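PDB 3BRU: regulatory protein, TetR family from Rhodobacter sphaeroides 2.4.1, which represses transcription of its own operon, probably by binding two operator sequences in the promoter through a TetR-type helix-turn-helix domain. Local coordinates for the interface of chains A and B. Sequence-based numbering; all coordinates share one arbitrary frame. Chains: chain A/B, Regulatory protein, TetR family.

The interface of chains A and B. Residues chain A 131-132, 134-136, 194, 197; chain B 46, 131-132, 134-135, 194, 197.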
# COMPACT_ATOMS: atom_id res chain seq x y z
N GLY A 131 -1.59 6.87 2.16
CA GLY A 131 -1.10 5.52 1.90
C GLY A 131 0.28 5.35 2.49
O GLY A 131 0.55 4.32 3.13
N ASN A 132 1.17 6.33 2.25
CA ASN A 132 2.52 6.25 2.85
C ASN A 132 2.47 6.10 4.36
O ASN A 132 3.16 5.25 4.91
CB ASN A 132 3.39 7.47 2.54
CG ASN A 132 3.79 7.59 1.08
OD1 ASN A 132 3.36 6.80 0.20
ND2 ASN A 132 4.62 8.59 0.79
N GLY A 134 -0.15 5.27 6.28
CA GLY A 134 -0.93 4.07 6.60
C GLY A 134 -0.10 2.80 6.66
O GLY A 134 -0.20 2.01 7.61
N GLN A 135 0.71 2.60 5.63
CA GLN A 135 1.67 1.52 5.60
C GLN A 135 2.69 1.52 6.75
O GLN A 135 3.08 0.44 7.20
CB GLN A 135 2.40 1.49 4.25
CG GLN A 135 3.12 0.18 3.99
CD GLN A 135 2.18 -1.00 3.69
OE1 GLN A 135 1.36 -1.38 4.52
NE2 GLN A 135 2.35 -1.62 2.50
N GLU A 136 3.14 2.68 7.21
CA GLU A 136 4.09 2.68 8.33
C GLU A 136 3.47 2.85 9.73
O GLU A 136 4.17 3.20 10.69
CB GLU A 136 5.23 3.68 8.11
CG GLU A 136 4.81 5.12 8.07
CD GLU A 136 5.87 6.01 7.37
OE1 GLU A 136 5.42 6.86 6.53
OE2 GLU A 136 7.11 5.86 7.65
N LEU A 194 1.04 2.72 -4.69
CA LEU A 194 2.22 2.09 -4.16
C LEU A 194 3.13 1.58 -5.27
O LEU A 194 4.34 1.89 -5.29
CB LEU A 194 1.83 0.95 -3.22
CG LEU A 194 2.90 0.21 -2.43
CD1 LEU A 194 2.27 -0.50 -1.13
CD2 LEU A 194 3.78 -0.77 -3.26
N LYS A 197 4.63 4.25 -7.77
CA LYS A 197 5.82 4.87 -7.12
C LYS A 197 7.07 3.95 -7.01
O LYS A 197 8.19 4.40 -7.20
CB LYS A 197 5.39 5.44 -5.77
CG LYS A 197 6.49 6.12 -5.02
CD LYS A 197 5.92 7.13 -4.04
CE LYS A 197 4.86 6.51 -3.07
NZ LYS A 197 5.41 5.45 -2.21
N LYS B 46 7.01 -2.70 11.20
CA LYS B 46 7.28 -1.26 11.05
C LYS B 46 7.70 -0.90 9.65
O LYS B 46 7.00 -0.15 8.96
CB LYS B 46 8.31 -0.79 12.08
CG LYS B 46 7.80 -0.88 13.48
CD LYS B 46 8.93 -1.03 14.44
CE LYS B 46 8.56 -0.46 15.80
NZ LYS B 46 9.78 -0.47 16.70
N GLY B 131 5.45 -5.18 0.50
CA GLY B 131 4.57 -4.03 0.48
C GLY B 131 5.06 -2.91 1.39
O GLY B 131 5.00 -1.75 1.00
N ASN B 132 5.52 -3.25 2.59
CA ASN B 132 6.16 -2.27 3.47
C ASN B 132 7.37 -1.57 2.85
O ASN B 132 7.43 -0.32 2.84
CB ASN B 132 6.55 -2.87 4.81
CG ASN B 132 5.34 -3.25 5.69
OD1 ASN B 132 4.18 -3.13 5.26
ND2 ASN B 132 5.60 -3.73 6.91
N GLY B 134 8.20 -1.68 -0.41
CA GLY B 134 7.69 -1.04 -1.61
C GLY B 134 7.19 0.38 -1.38
O GLY B 134 7.51 1.26 -2.15
N GLN B 135 6.41 0.59 -0.31
CA GLN B 135 5.86 1.91 0.03
C GLN B 135 6.92 2.89 0.47
O GLN B 135 6.77 4.08 0.20
CB GLN B 135 4.76 1.80 1.10
CG GLN B 135 3.88 3.06 1.30
CD GLN B 135 2.89 3.35 0.15
OE1 GLN B 135 3.29 3.72 -0.97
NE2 GLN B 135 1.60 3.22 0.43
N LEU B 194 -2.26 -3.58 3.64
CA LEU B 194 -1.97 -2.26 4.20
C LEU B 194 -3.11 -1.82 5.14
O LEU B 194 -2.88 -1.42 6.31
CB LEU B 194 -1.72 -1.24 3.07
CG LEU B 194 -1.39 0.24 3.39
CD1 LEU B 194 -0.85 1.01 2.18
CD2 LEU B 194 -2.58 1.02 3.95
N LYS B 197 -3.54 -4.00 8.45
CA LYS B 197 -2.51 -3.62 9.42
C LYS B 197 -2.79 -2.24 10.01
O LYS B 197 -2.49 -1.97 11.16
CB LYS B 197 -1.14 -3.66 8.73
CG LYS B 197 0.04 -3.37 9.63
CD LYS B 197 1.35 -3.84 9.01
CE LYS B 197 2.14 -2.67 8.46
NZ LYS B 197 1.73 -2.43 7.08
O HOH W 1 1.65 6.26 -2.01
O HOH W 2 -0.68 -0.84 7.46
O HOH W 3 6.18 3.25 -3.55
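Around the two-fold axis relating chains A and B, the aliphatic stems of A:Gln135 and B:Gln135 cross obliquely, CB of A:Gln135 lying 3.7 Å from CG of B:Gln135. Each stem leaves helix 129-135 with CG anti to the backbone N (chi1 -164° in A, -166° in B) and bends at chi2, so that it passes over the backbone of B:Asn132 or A:Asn132, respectively, and carries its amide toward the opposite subunit. A:Leu194 and B:Leu194, from helix 178-199, flank this centre; CG of B:Leu194 packs against the carboxamide carbon CD of A:Gln135 at 3.8 Å, while the CD2 methyls of A:Leu194 and B:Leu194 lie against the backbone of B:Gly134 and A:Gly134, where no side chain intervenes. Farther out, the two ends of each amide meet different groups. NE2 of B:Gln135 lies beside the main-chain O of A:Gly131 at 3.1 Å, at best a weak hydrogen bond, as is its twin from A:Gln135 to B:Gly131. OE1 of B:Gln135 accepts a hydrogen bond from the side-chain amine NZ of A:Lys197 at 3.0 Å, in plane and on a lone pair, and OE1 of A:Gln135 meets NZ of B:Lys197 at 2.8 Å. Bent at chi3 and chi4, B:Lys197 also reaches the main-chain O of A:Gln135 and, within its own chain, OD1 of B:Asn132 at 3.1 Å, from above the carbonyl plane. An alanine at B:Gln135, lacking the CG stem and the amide, would probably loosen the central packing and weaken the hold on A:Lys197. At the rim, water 3 joins NZ of A:Lys197 (2.7 Å) to the carbonyl oxygens of A:Leu194 and B:Gly134; water 2 repeats this bridge with chains exchanged. This helical patch forms part of a symmetric dimer interface, which probably helps pair the two DNA-binding domains for operator recognition.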